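Transcription antitermination protein NusB (Aquifex aeolicus, PDB 3R2C) binds RNA, is probably required for transcription antitermination of ribosomal RNA genes, and probably recognises the boxA antiterminator sequence. Local coordinates at residues R17-G22 / L77-R82; E27-V32 / E45-L50; R102-I107 / A129-Y134. All coordinates share one frame; numbering follows the deposited sequence. Where two conformers were deposited one is given.

Interaction 1 of 3, residues R17-G22 / L77-R82; sequences RWDLRG and LGYVER. With nucleotides of chain E.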
loop_
_atom_site.group_PDB
_atom_site.type_symbol
_atom_site.label_atom_id
_atom_site.label_comp_id
_atom_site.label_asym_id
_atom_site.label_seq_id
_atom_site.Cartn_x
_atom_site.Cartn_y
_atom_site.Cartn_z
ATOM N N ARG A 17 1.733 3.413 1.900
ATOM C CA ARG A 17 2.634 4.566 1.990
ATOM C C ARG A 17 3.836 4.324 2.884
ATOM O O ARG A 17 4.944 4.792 2.605
ATOM C CB ARG A 17 1.887 5.783 2.523
ATOM C CG ARG A 17 1.284 6.596 1.431
ATOM C CD ARG A 17 0.345 7.646 1.971
ATOM N NE ARG A 17 -0.694 7.920 0.993
ATOM C CZ ARG A 17 -1.443 9.014 0.983
ATOM N NH1 ARG A 17 -1.256 9.954 1.894
ATOM N NH2 ARG A 17 -2.353 9.162 0.038
ATOM N N TRP A 18 3.613 3.607 3.972
ATOM C CA TRP A 18 4.676 3.310 4.934
ATOM C C TRP A 18 5.738 2.456 4.235
ATOM O O TRP A 18 6.941 2.703 4.358
ATOM C CB TRP A 18 4.061 2.553 6.106
ATOM C CG TRP A 18 4.993 2.205 7.217
ATOM C CD1 TRP A 18 5.960 2.988 7.766
ATOM C CD2 TRP A 18 5.018 0.970 7.934
ATOM N NE1 TRP A 18 6.583 2.319 8.787
ATOM C CE2 TRP A 18 6.019 1.071 8.912
ATOM C CE3 TRP A 18 4.278 -0.211 7.851
ATOM C CZ2 TRP A 18 6.318 0.037 9.786
ATOM C CZ3 TRP A 18 4.572 -1.241 8.715
ATOM C CH2 TRP A 18 5.574 -1.108 9.679
ATOM N N ASP A 19 5.277 1.485 3.456
ATOM C CA ASP A 19 6.171 0.572 2.757
ATOM C C ASP A 19 7.027 1.374 1.774
ATOM O O ASP A 19 8.233 1.152 1.641
ATOM C CB ASP A 19 5.351 -0.496 2.021
ATOM C CG ASP A 19 6.133 -1.783 1.789
ATOM O OD1 ASP A 19 7.269 -1.904 2.270
ATOM O OD2 ASP A 19 5.617 -2.679 1.108
ATOM N N LEU A 20 6.399 2.338 1.110
ATOM C CA LEU A 20 7.070 3.130 0.086
ATOM C C LEU A 20 7.976 4.228 0.632
ATOM O O LEU A 20 8.998 4.547 0.023
ATOM C CB LEU A 20 6.037 3.769 -0.831
ATOM C CG LEU A 20 5.436 2.764 -1.811
ATOM C CD1 LEU A 20 4.155 3.309 -2.398
ATOM C CD2 LEU A 20 6.454 2.443 -2.877
ATOM N N ARG A 21 7.614 4.799 1.772
ATOM C CA ARG A 21 8.309 5.988 2.273
ATOM C C ARG A 21 9.127 5.743 3.532
ATOM O O ARG A 21 10.109 6.433 3.770
ATOM C CB ARG A 21 7.307 7.105 2.536
ATOM C CG ARG A 21 6.815 7.747 1.249
ATOM C CD ARG A 21 5.602 8.603 1.473
ATOM N NE ARG A 21 5.817 9.669 2.458
ATOM C CZ ARG A 21 4.850 10.500 2.843
ATOM N NH1 ARG A 21 3.633 10.382 2.312
ATOM N NH2 ARG A 21 5.088 11.433 3.758
ATOM N N GLY A 22 8.701 4.791 4.355
ATOM C CA GLY A 22 9.426 4.453 5.569
ATOM C C GLY A 22 9.355 5.538 6.626
ATOM O O GLY A 22 10.230 5.660 7.471
ATOM N N LEU A 77 6.657 -9.725 -3.687
ATOM C CA LEU A 77 5.276 -9.303 -3.921
ATOM C C LEU A 77 5.196 -7.870 -4.416
ATOM O O LEU A 77 6.062 -7.058 -4.122
ATOM C CB LEU A 77 4.477 -9.442 -2.626
ATOM C CG LEU A 77 4.531 -10.826 -1.966
ATOM C CD1 LEU A 77 3.399 -10.954 -0.941
ATOM C CD2 LEU A 77 4.439 -11.923 -2.997
ATOM N N GLY A 78 4.147 -7.547 -5.162
ATOM C CA GLY A 78 3.867 -6.162 -5.478
ATOM C C GLY A 78 3.633 -5.412 -4.178
ATOM O O GLY A 78 3.316 -6.025 -3.152
ATOM N N TYR A 79 3.802 -4.095 -4.209
ATOM C CA TYR A 79 3.456 -3.247 -3.072
ATOM C C TYR A 79 1.969 -3.359 -2.697
ATOM O O TYR A 79 1.618 -3.352 -1.525
ATOM C CB TYR A 79 3.819 -1.786 -3.374
ATOM C CG TYR A 79 5.277 -1.510 -3.116
ATOM C CD1 TYR A 79 6.241 -1.748 -4.091
ATOM C CD2 TYR A 79 5.698 -1.063 -1.878
ATOM C CE1 TYR A 79 7.604 -1.513 -3.830
ATOM C CE2 TYR A 79 7.049 -0.844 -1.604
ATOM C CZ TYR A 79 7.994 -1.072 -2.578
ATOM O OH TYR A 79 9.326 -0.833 -2.290
ATOM N N VAL A 80 1.085 -3.472 -3.678
ATOM C CA VAL A 80 -0.333 -3.625 -3.355
ATOM C C VAL A 80 -0.592 -4.960 -2.642
ATOM O O VAL A 80 -1.238 -5.009 -1.587
ATOM C CB VAL A 80 -1.214 -3.512 -4.611
ATOM C CG1 VAL A 80 -2.647 -3.970 -4.310
ATOM C CG2 VAL A 80 -1.195 -2.077 -5.131
ATOM N N GLU A 81 -0.061 -6.039 -3.198
ATOM C CA GLU A 81 -0.307 -7.380 -2.654
ATOM C C GLU A 81 0.294 -7.548 -1.252
ATOM O O GLU A 81 -0.339 -8.104 -0.355
ATOM C CB GLU A 81 0.272 -8.446 -3.585
ATOM C CG GLU A 81 -0.398 -8.503 -4.953
ATOM C CD GLU A 81 0.274 -7.620 -5.997
ATOM O OE1 GLU A 81 0.685 -6.480 -5.690
ATOM O OE2 GLU A 81 0.386 -8.077 -7.151
ATOM N N ARG A 82 1.509 -7.054 -1.054
ATOM C CA ARG A 82 2.191 -7.273 0.217
ATOM C C ARG A 82 1.454 -6.539 1.332
ATOM O O ARG A 82 1.254 -7.071 2.404
ATOM C CB ARG A 82 3.667 -6.855 0.144
ATOM C CG ARG A 82 4.396 -6.786 1.491
ATOM C CD ARG A 82 5.921 -6.532 1.306
ATOM N NE ARG A 82 6.153 -5.346 0.485
ATOM C CZ ARG A 82 6.534 -5.361 -0.790
ATOM N NH1 ARG A 82 6.799 -6.508 -1.410
ATOM N NH2 ARG A 82 6.671 -4.214 -1.445
ATOM P P U E 8 0.881 -18.578 -8.809
ATOM O OP1 U E 8 0.181 -19.706 -9.483
ATOM O OP2 U E 8 2.281 -18.773 -8.352
ATOM O "O5'" U E 8 0.778 -17.259 -9.693
ATOM C "C5'" U E 8 -0.475 -16.624 -9.897
ATOM C "C4'" U E 8 -0.319 -15.273 -10.550
ATOM O "O4'" U E 8 -0.233 -14.229 -9.529
ATOM C "C3'" U E 8 0.929 -15.102 -11.433
ATOM O "O3'" U E 8 0.587 -14.357 -12.600
ATOM C "C2'" U E 8 1.845 -14.253 -10.559
ATOM O "O2'" U E 8 2.810 -13.506 -11.265
ATOM C "C1'" U E 8 0.816 -13.359 -9.889
ATOM N N1 U E 8 1.309 -12.620 -8.703
ATOM C C2 U E 8 0.749 -11.360 -8.554
ATOM O O2 U E 8 -0.129 -10.920 -9.284
ATOM N N3 U E 8 1.231 -10.646 -7.491
ATOM C C4 U E 8 2.208 -11.039 -6.598
ATOM O O4 U E 8 2.525 -10.264 -5.698
ATOM C C5 U E 8 2.764 -12.342 -6.832
ATOM C C6 U E 8 2.314 -13.064 -7.866
HETATM O O HOH W 1 9.769 -1.937 0.459
#
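R82 approaches D19 side-on and brings two nitrogens to a single carboxylate oxygen. R82 NE donates to D19 OD2 over 2.8 Å at 160°, through the syn lone pair, whereas NH2 of R82 reaches the same OD2 at 3.2 Å from above the carboxylate plane. OD2 lies almost in the guanidinium plane, yet the two flat groups stand 81° apart, consistent with both nitrogens sharing one oxygen. N83 also donates to OD2, and the other oxygen, OD1, takes a water that bonds Y79 OH as well.

The Y79 ring lies beside this bridge. L20 CD2 makes a CH-pi contact over one face, 3.7 Å from the Y79 ring centroid, while R82 NH2 lies over the centre of the opposite face. The R82 chain bends at chi3, which folds the guanidinium back so that NH1 meets L77 O at 2.9 Å. With an alanine in place of R82, D19 would probably lose its close salt-bridge partner, keeping N83 and a weak, long ion pair to R86, while the L77 carbonyl and one Y79 face would lose the guanidinium.

The same segment also meets RNA, through G78 and E81. G78 N donates to O4 of U8 of chain E at 3.2 Å, and E81 OE2 accepts from N3 of that base at 2.7 Å and 171°. Peptide and carboxylate thus engage the uracil's Watson-Crick edge at a helix N terminus, a base-reading site of the all-helical NusB fold.

Interaction 2 of 3, residues E27-V32 / E45-L50; sequences ELFKEV and EYAKKL. With ACT (acetate ion), chain K.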
loop_
_atom_site.group_PDB
_atom_site.type_symbol
_atom_site.label_atom_id
_atom_site.label_comp_id
_atom_site.label_asym_id
_atom_site.label_seq_id
_atom_site.Cartn_x
_atom_site.Cartn_y
_atom_site.Cartn_z
ATOM N N GLU A 27 2.244 9.699 11.505
ATOM C CA GLU A 27 2.209 10.852 10.600
ATOM C C GLU A 27 1.578 10.508 9.238
ATOM O O GLU A 27 0.885 11.332 8.626
ATOM C CB GLU A 27 3.633 11.400 10.396
ATOM C CG GLU A 27 4.147 12.246 11.560
ATOM C CD GLU A 27 5.649 12.513 11.487
ATOM O OE1 GLU A 27 6.191 12.648 10.364
ATOM O OE2 GLU A 27 6.289 12.586 12.557
ATOM N N LEU A 28 1.851 9.307 8.741
ATOM C CA LEU A 28 1.237 8.845 7.495
ATOM C C LEU A 28 -0.279 8.670 7.676
ATOM O O LEU A 28 -1.057 8.963 6.769
ATOM C CB LEU A 28 1.893 7.549 7.009
ATOM C CG LEU A 28 3.367 7.678 6.600
ATOM C CD1 LEU A 28 3.972 6.318 6.282
ATOM C CD2 LEU A 28 3.528 8.640 5.413
ATOM N N PHE A 29 -0.692 8.203 8.855
ATOM C CA PHE A 29 -2.105 8.024 9.172
ATOM C C PHE A 29 -2.830 9.372 9.179
ATOM O O PHE A 29 -3.929 9.511 8.650
ATOM C CB PHE A 29 -2.249 7.346 10.538
ATOM C CG PHE A 29 -3.674 7.033 10.918
ATOM C CD1 PHE A 29 -4.326 5.933 10.384
ATOM C CD2 PHE A 29 -4.356 7.829 11.828
ATOM C CE1 PHE A 29 -5.651 5.635 10.735
ATOM C CE2 PHE A 29 -5.675 7.534 12.187
ATOM C CZ PHE A 29 -6.320 6.433 11.630
ATOM N N LYS A 30 -2.201 10.373 9.782
ATOM C CA LYS A 30 -2.748 11.719 9.791
ATOM C C LYS A 30 -2.913 12.232 8.354
ATOM O O LYS A 30 -3.939 12.823 8.028
ATOM C CB LYS A 30 -1.854 12.636 10.647
ATOM C CG LYS A 30 -2.208 14.122 10.637
ATOM C CD LYS A 30 -1.057 14.984 11.193
ATOM C CE LYS A 30 -1.000 14.997 12.727
ATOM N NZ LYS A 30 0.198 15.732 13.250
ATOM N N GLU A 31 -1.933 11.982 7.479
ATOM C CA GLU A 31 -2.043 12.410 6.082
ATOM C C GLU A 31 -3.256 11.786 5.382
ATOM O O GLU A 31 -4.011 12.470 4.682
ATOM C CB GLU A 31 -0.790 12.038 5.284
ATOM C CG GLU A 31 0.403 12.928 5.499
ATOM C CD GLU A 31 1.598 12.505 4.642
ATOM O OE1 GLU A 31 1.431 11.653 3.738
ATOM O OE2 GLU A 31 2.700 13.028 4.875
ATOM N N VAL A 32 -3.433 10.480 5.547
ATOM C CA VAL A 32 -4.525 9.795 4.855
ATOM C C VAL A 32 -5.893 10.245 5.374
ATOM O O VAL A 32 -6.825 10.440 4.596
ATOM C CB VAL A 32 -4.382 8.261 4.945
ATOM C CG1 VAL A 32 -5.622 7.577 4.360
ATOM C CG2 VAL A 32 -3.120 7.808 4.205
ATOM N N GLU A 45 -11.388 5.264 14.369
ATOM C CA GLU A 45 -10.838 4.447 15.437
ATOM C C GLU A 45 -10.525 3.032 14.954
ATOM O O GLU A 45 -9.512 2.458 15.347
ATOM C CB GLU A 45 -11.776 4.434 16.648
ATOM C CG GLU A 45 -11.739 5.773 17.390
ATOM C CD GLU A 45 -12.334 5.708 18.781
ATOM O OE1 GLU A 45 -12.908 4.658 19.146
ATOM O OE2 GLU A 45 -12.225 6.718 19.509
ATOM N N TYR A 46 -11.361 2.478 14.085
ATOM C CA TYR A 46 -11.090 1.134 13.587
ATOM C C TYR A 46 -9.862 1.133 12.659
ATOM O O TYR A 46 -9.015 0.249 12.757
ATOM C CB TYR A 46 -12.306 0.540 12.876
ATOM C CG TYR A 46 -12.215 -0.969 12.773
ATOM C CD1 TYR A 46 -12.378 -1.759 13.903
ATOM C CD2 TYR A 46 -11.926 -1.602 11.559
ATOM C CE1 TYR A 46 -12.285 -3.132 13.839
ATOM C CE2 TYR A 46 -11.829 -2.989 11.481
ATOM C CZ TYR A 46 -12.014 -3.747 12.634
ATOM O OH TYR A 46 -11.922 -5.123 12.608
ATOM N N ALA A 47 -9.778 2.114 11.762
ATOM C CA ALA A 47 -8.595 2.285 10.920
ATOM C C ALA A 47 -7.327 2.416 11.769
ATOM O O ALA A 47 -6.289 1.822 11.448
ATOM C CB ALA A 47 -8.745 3.515 10.025
ATOM N N LYS A 48 -7.396 3.210 12.834
ATOM C CA LYS A 48 -6.223 3.444 13.676
ATOM C C LYS A 48 -5.771 2.128 14.331
ATOM O O LYS A 48 -4.569 1.855 14.447
ATOM C CB LYS A 48 -6.541 4.487 14.747
ATOM C CG LYS A 48 -5.381 4.855 15.671
ATOM C CD LYS A 48 -5.865 5.799 16.772
ATOM C CE LYS A 48 -4.799 6.807 17.191
ATOM N NZ LYS A 48 -5.386 8.159 17.458
ATOM N N LYS A 49 -6.739 1.312 14.733
ATOM C CA LYS A 49 -6.454 0.031 15.369
ATOM C C LYS A 49 -5.848 -0.983 14.383
ATOM O O LYS A 49 -4.912 -1.701 14.736
ATOM C CB LYS A 49 -7.714 -0.540 16.007
ATOM C CG LYS A 49 -7.454 -1.764 16.879
ATOM C CD LYS A 49 -8.576 -1.957 17.874
ATOM C CE LYS A 49 -9.885 -2.153 17.157
ATOM N NZ LYS A 49 -9.827 -3.367 16.308
ATOM N N LEU A 50 -6.363 -1.028 13.154
ATOM C CA LEU A 50 -5.792 -1.883 12.109
ATOM C C LEU A 50 -4.348 -1.502 11.846
ATOM O O LEU A 50 -3.480 -2.370 11.800
ATOM C CB LEU A 50 -6.570 -1.764 10.797
ATOM C CG LEU A 50 -7.989 -2.319 10.825
ATOM C CD1 LEU A 50 -8.764 -1.885 9.555
ATOM C CD2 LEU A 50 -7.947 -3.830 10.960
HETATM C C ACT K . 1.632 12.389 14.656
HETATM O O ACT K . 2.870 12.290 14.848
HETATM O OXT ACT K . 1.259 13.365 13.969
HETATM C CH3 ACT K . 0.645 11.401 15.214
#
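Van der Waals packing joins F29 to A47 and K48, and the ring of F29 carries all of it. The A47 methyl lies at the ring's edge, in its plane, with CB 3.8 Å from F29 CE1. One residue on, F29 CZ comes within 3.6 Å of K48 N and 3.7 Å of K48 CB, so that the end of the ring rests against helix backbone as much as against side chains. CG of F29 stands anti to the backbone N (chi1 -176°), a setting that extends the ring from helix 25-36 across to helix 41-56. K48 crosses it at about a right angle, offering its CB while the rest of its chain leads away.

Among aromatic contacts, F29 also meets Y44 edge-to-face, a second hold on the same ring from helix 41-56.

Polar and ionic bonds lie at the margins. K30 NZ donates to OXT of an acetate at 2.7 Å, an ion probably left by crystallisation, and Y46 OH, on another side of its helix, bonds E91 of helix 79-94.

Van der Waals contacts of the F29 ring with side-chain and backbone atoms, K48 N among them, connect the two segments; this chemistry implies cohesion through shape and burial of F29, without directional bonds to set the helix spacing.

Interaction 3 of 3, residues R102-I107 / A129-Y134; sequences RVFIDI and AIYKAY. With nucleotides of chain E.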
loop_
_atom_site.group_PDB
_atom_site.type_symbol
_atom_site.label_atom_id
_atom_site.label_comp_id
_atom_site.label_asym_id
_atom_site.label_seq_id
_atom_site.Cartn_x
_atom_site.Cartn_y
_atom_site.Cartn_z
ATOM N N ARG A 102 -15.915 -11.373 5.523
ATOM C CA ARG A 102 -16.011 -9.971 5.130
ATOM C C ARG A 102 -14.635 -9.352 5.018
ATOM O O ARG A 102 -14.412 -8.480 4.190
ATOM C CB ARG A 102 -16.845 -9.181 6.121
ATOM C CG ARG A 102 -18.324 -9.379 5.920
ATOM C CD ARG A 102 -19.105 -8.792 7.065
ATOM N NE ARG A 102 -20.538 -8.995 6.887
ATOM C CZ ARG A 102 -21.428 -8.891 7.863
ATOM N NH1 ARG A 102 -21.032 -8.600 9.093
ATOM N NH2 ARG A 102 -22.711 -9.086 7.610
ATOM N N VAL A 103 -13.713 -9.802 5.856
ATOM C CA VAL A 103 -12.337 -9.341 5.745
ATOM C C VAL A 103 -11.779 -9.719 4.374
ATOM O O VAL A 103 -11.200 -8.882 3.687
ATOM C CB VAL A 103 -11.444 -9.923 6.861
ATOM C CG1 VAL A 103 -9.988 -9.527 6.636
ATOM C CG2 VAL A 103 -11.934 -9.443 8.224
ATOM N N PHE A 104 -11.959 -10.977 3.987
ATOM C CA PHE A 104 -11.474 -11.462 2.699
ATOM C C PHE A 104 -12.063 -10.638 1.568
ATOM O O PHE A 104 -11.359 -10.240 0.641
ATOM C CB PHE A 104 -11.861 -12.935 2.473
ATOM C CG PHE A 104 -10.839 -13.940 2.976
ATOM C CD1 PHE A 104 -10.928 -14.464 4.257
ATOM C CD2 PHE A 104 -9.823 -14.400 2.142
ATOM C CE1 PHE A 104 -10.004 -15.397 4.714
ATOM C CE2 PHE A 104 -8.898 -15.346 2.598
ATOM C CZ PHE A 104 -8.991 -15.842 3.879
ATOM N N ILE A 105 -13.373 -10.421 1.618
ATOM C CA ILE A 105 -14.039 -9.722 0.540
ATOM C C ILE A 105 -13.454 -8.319 0.363
ATOM O O ILE A 105 -13.117 -7.927 -0.751
ATOM C CB ILE A 105 -15.556 -9.646 0.771
ATOM C CG1 ILE A 105 -16.201 -10.983 0.402
ATOM C CG2 ILE A 105 -16.182 -8.513 -0.064
ATOM C CD1 ILE A 105 -17.577 -11.166 0.988
ATOM N N ASP A 106 -13.319 -7.569 1.455
ATOM C CA ASP A 106 -12.778 -6.208 1.361
ATOM C C ASP A 106 -11.287 -6.171 0.967
ATOM O O ASP A 106 -10.869 -5.276 0.229
ATOM C CB ASP A 106 -13.023 -5.448 2.668
ATOM C CG ASP A 106 -14.496 -5.078 2.847
ATOM O OD1 ASP A 106 -15.237 -5.077 1.836
ATOM O OD2 ASP A 106 -14.909 -4.779 3.986
ATOM N N ILE A 107 -10.497 -7.141 1.426
ATOM C CA ILE A 107 -9.057 -7.157 1.103
ATOM C C ILE A 107 -8.878 -7.390 -0.395
ATOM O O ILE A 107 -8.122 -6.683 -1.046
ATOM C CB ILE A 107 -8.271 -8.254 1.858
ATOM C CG1 ILE A 107 -8.217 -7.974 3.359
ATOM C CG2 ILE A 107 -6.847 -8.380 1.310
ATOM C CD1 ILE A 107 -7.604 -6.651 3.725
ATOM N N ALA A 129 -4.765 -19.780 2.579
ATOM C CA ALA A 129 -3.850 -20.760 3.153
ATOM C C ALA A 129 -3.389 -20.330 4.547
ATOM O O ALA A 129 -3.327 -21.142 5.468
ATOM C CB ALA A 129 -2.645 -20.954 2.243
ATOM N N ILE A 130 -3.064 -19.051 4.703
ATOM C CA ILE A 130 -2.632 -18.535 5.991
ATOM C C ILE A 130 -3.744 -18.758 7.003
ATOM O O ILE A 130 -3.504 -19.221 8.119
ATOM C CB ILE A 130 -2.321 -17.015 5.924
ATOM C CG1 ILE A 130 -1.019 -16.771 5.159
ATOM C CG2 ILE A 130 -2.217 -16.416 7.338
ATOM C CD1 ILE A 130 -0.815 -15.299 4.770
ATOM N N TYR A 131 -4.967 -18.425 6.602
ATOM C CA TYR A 131 -6.106 -18.510 7.504
ATOM C C TYR A 131 -6.416 -19.963 7.888
ATOM O O TYR A 131 -6.761 -20.248 9.029
ATOM C CB TYR A 131 -7.348 -17.865 6.877
ATOM C CG TYR A 131 -8.468 -17.682 7.869
ATOM C CD1 TYR A 131 -8.271 -16.941 9.028
ATOM C CD2 TYR A 131 -9.721 -18.250 7.653
ATOM C CE1 TYR A 131 -9.285 -16.770 9.948
ATOM C CE2 TYR A 131 -10.747 -18.085 8.573
ATOM C CZ TYR A 131 -10.520 -17.337 9.715
ATOM O OH TYR A 131 -11.529 -17.168 10.638
ATOM N N LYS A 132 -6.299 -20.888 6.950
ATOM C CA LYS A 132 -6.644 -22.269 7.269
ATOM C C LYS A 132 -5.606 -22.884 8.205
ATOM O O LYS A 132 -5.944 -23.688 9.069
ATOM C CB LYS A 132 -6.811 -23.112 6.007
ATOM C CG LYS A 132 -8.270 -23.273 5.590
ATOM C CD LYS A 132 -8.772 -22.068 4.819
ATOM C CE LYS A 132 -8.947 -22.398 3.348
ATOM N NZ LYS A 132 -7.719 -22.966 2.725
ATOM N N ALA A 133 -4.352 -22.487 8.042
ATOM C CA ALA A 133 -3.290 -22.962 8.915
ATOM C C ALA A 133 -3.473 -22.401 10.325
ATOM O O ALA A 133 -3.234 -23.091 11.305
ATOM C CB ALA A 133 -1.937 -22.587 8.351
ATOM N N TYR A 134 -3.916 -21.152 10.424
ATOM C CA TYR A 134 -4.245 -20.554 11.712
ATOM C C TYR A 134 -5.408 -21.287 12.390
ATOM O O TYR A 134 -5.328 -21.629 13.570
ATOM C CB TYR A 134 -4.585 -19.071 11.532
ATOM C CG TYR A 134 -5.248 -18.410 12.724
ATOM C CD1 TYR A 134 -4.545 -18.188 13.910
ATOM C CD2 TYR A 134 -6.567 -17.969 12.649
ATOM C CE1 TYR A 134 -5.155 -17.569 14.999
ATOM C CE2 TYR A 134 -7.183 -17.349 13.729
ATOM C CZ TYR A 134 -6.472 -17.151 14.897
ATOM O OH TYR A 134 -7.097 -16.530 15.957
ATOM O "O5'" G E 1 -25.065 -4.207 5.980
ATOM C "C5'" G E 1 -25.121 -3.665 4.665
ATOM C "C4'" G E 1 -24.411 -4.548 3.672
ATOM O "O4'" G E 1 -22.980 -4.536 3.955
ATOM C "C3'" G E 1 -24.812 -6.018 3.701
ATOM O "O3'" G E 1 -24.558 -6.559 2.408
ATOM C "C2'" G E 1 -23.809 -6.584 4.709
ATOM O "O2'" G E 1 -23.638 -7.986 4.674
ATOM C "C1'" G E 1 -22.545 -5.840 4.276
ATOM N N9 G E 1 -21.501 -5.731 5.292
ATOM C C8 G E 1 -21.521 -5.640 6.667
ATOM N N7 G E 1 -20.315 -5.517 7.174
ATOM C C5 G E 1 -19.467 -5.518 6.074
ATOM C C6 G E 1 -18.047 -5.425 5.954
ATOM O O6 G E 1 -17.221 -5.319 6.851
ATOM N N1 G E 1 -17.613 -5.463 4.630
ATOM C C2 G E 1 -18.451 -5.592 3.552
ATOM N N2 G E 1 -17.905 -5.624 2.333
ATOM N N3 G E 1 -19.760 -5.691 3.651
ATOM C C4 G E 1 -20.189 -5.649 4.922
ATOM P P U E 4 -17.593 -16.593 2.696
ATOM O OP1 U E 4 -18.622 -16.710 1.641
ATOM O OP2 U E 4 -17.396 -17.717 3.639
ATOM O "O5'" U E 4 -16.208 -16.194 2.050
ATOM C "C5'" U E 4 -16.051 -14.962 1.379
ATOM C "C4'" U E 4 -14.816 -14.989 0.545
ATOM O "O4'" U E 4 -13.666 -15.086 1.409
ATOM C "C3'" U E 4 -14.691 -16.188 -0.374
ATOM O "O3'" U E 4 -15.427 -16.013 -1.572
ATOM C "C2'" U E 4 -13.179 -16.303 -0.567
ATOM O "O2'" U E 4 -12.722 -15.360 -1.527
ATOM C "C1'" U E 4 -12.666 -15.867 0.802
ATOM N N1 U E 4 -12.344 -16.996 1.703
ATOM C C2 U E 4 -11.245 -17.780 1.419
ATOM O O2 U E 4 -10.567 -17.655 0.415
ATOM N N3 U E 4 -10.982 -18.760 2.340
ATOM C C4 U E 4 -11.661 -19.009 3.510
ATOM O O4 U E 4 -11.277 -19.929 4.232
ATOM C C5 U E 4 -12.763 -18.137 3.763
ATOM C C6 U E 4 -13.043 -17.176 2.873
ATOM P P C E 3 -22.644 -12.005 2.575
ATOM O OP1 C E 3 -23.898 -12.718 2.905
ATOM O OP2 C E 3 -22.414 -10.654 3.152
ATOM O "O5'" C E 3 -21.400 -12.933 2.884
ATOM C "C5'" C E 3 -20.101 -12.529 2.502
ATOM C "C4'" C E 3 -19.053 -13.202 3.339
ATOM O "O4'" C E 3 -19.078 -12.636 4.682
ATOM C "C3'" C E 3 -19.229 -14.710 3.508
ATOM O "O3'" C E 3 -17.945 -15.313 3.579
ATOM C "C2'" C E 3 -19.913 -14.806 4.870
ATOM O "O2'" C E 3 -19.751 -16.047 5.522
ATOM C "C1'" C E 3 -19.219 -13.678 5.622
ATOM N N1 C E 3 -19.964 -13.170 6.786
ATOM C C2 C E 3 -19.291 -13.082 8.008
ATOM O O2 C E 3 -18.095 -13.416 8.069
ATOM N N3 C E 3 -19.957 -12.622 9.094
ATOM C C4 C E 3 -21.239 -12.268 8.993
ATOM N N4 C E 3 -21.841 -11.822 10.100
ATOM C C5 C E 3 -21.951 -12.353 7.761
ATOM C C6 C E 3 -21.281 -12.804 6.693
#
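F104 and Y131 meet as an offset edge-to-face pair, the edge of F104 directed toward the face of Y131, with ring centroids 6.0 Å apart and planes at 74°. The closest atoms are F104 CZ and Y131 CB, 4.0 Å apart, and that CB lies near the plane of the F104 ring. A chi1 of -169° turns the Y131 ring away from its own backbone N and brings CD2 of Y131 within 4.1 Å of F104 CE1.

The next shell is RNA. The base of U4 of chain E lies over one F104 face, its N1 3.5 Å above the ring, and its O4 comes to the edge of the Y131 ring. Beyond it, R102 slides its guanidinium between C3 and G1 of chain E, one base over each face. D106 takes G1 by two straight bonds, OD1 from N2 at 2.8 Å and OD2 from N1 at 2.9 Å.

Further out, L92, L127 and S128 pack on F104, E99 pairs with R102, and K5 and R8 form salt bridges with D106.

The chemistry divides the work: D106 matches guanine's Watson-Crick donors, consistent with selection of guanine at this position, R102 stacks between bases, and F104 gives its edge to Y131 and its face to U4.

From the N terminus, helix 3-21 runs first and ends in segment 17-22; its partner 77-82 comes only at the start of helix 79-94, so interaction 1 closes the longest loop. Interaction 2 nests within that loop, joining the neighbouring helices 25-36 and 41-56. Helix 25-36 is also tied to helix 3-21, since R21 NH1 and E31 OE1 form a salt bridge of 2.9 Å and W18 packs on L28. Interaction 3 follows in series and crosses neither loop: it joins helices 100-114 and 117-137, on the opposite side of the chain's centre from the other two. Interactions 1 and 3 do not touch, but both bring nucleotides of chain E to the protein.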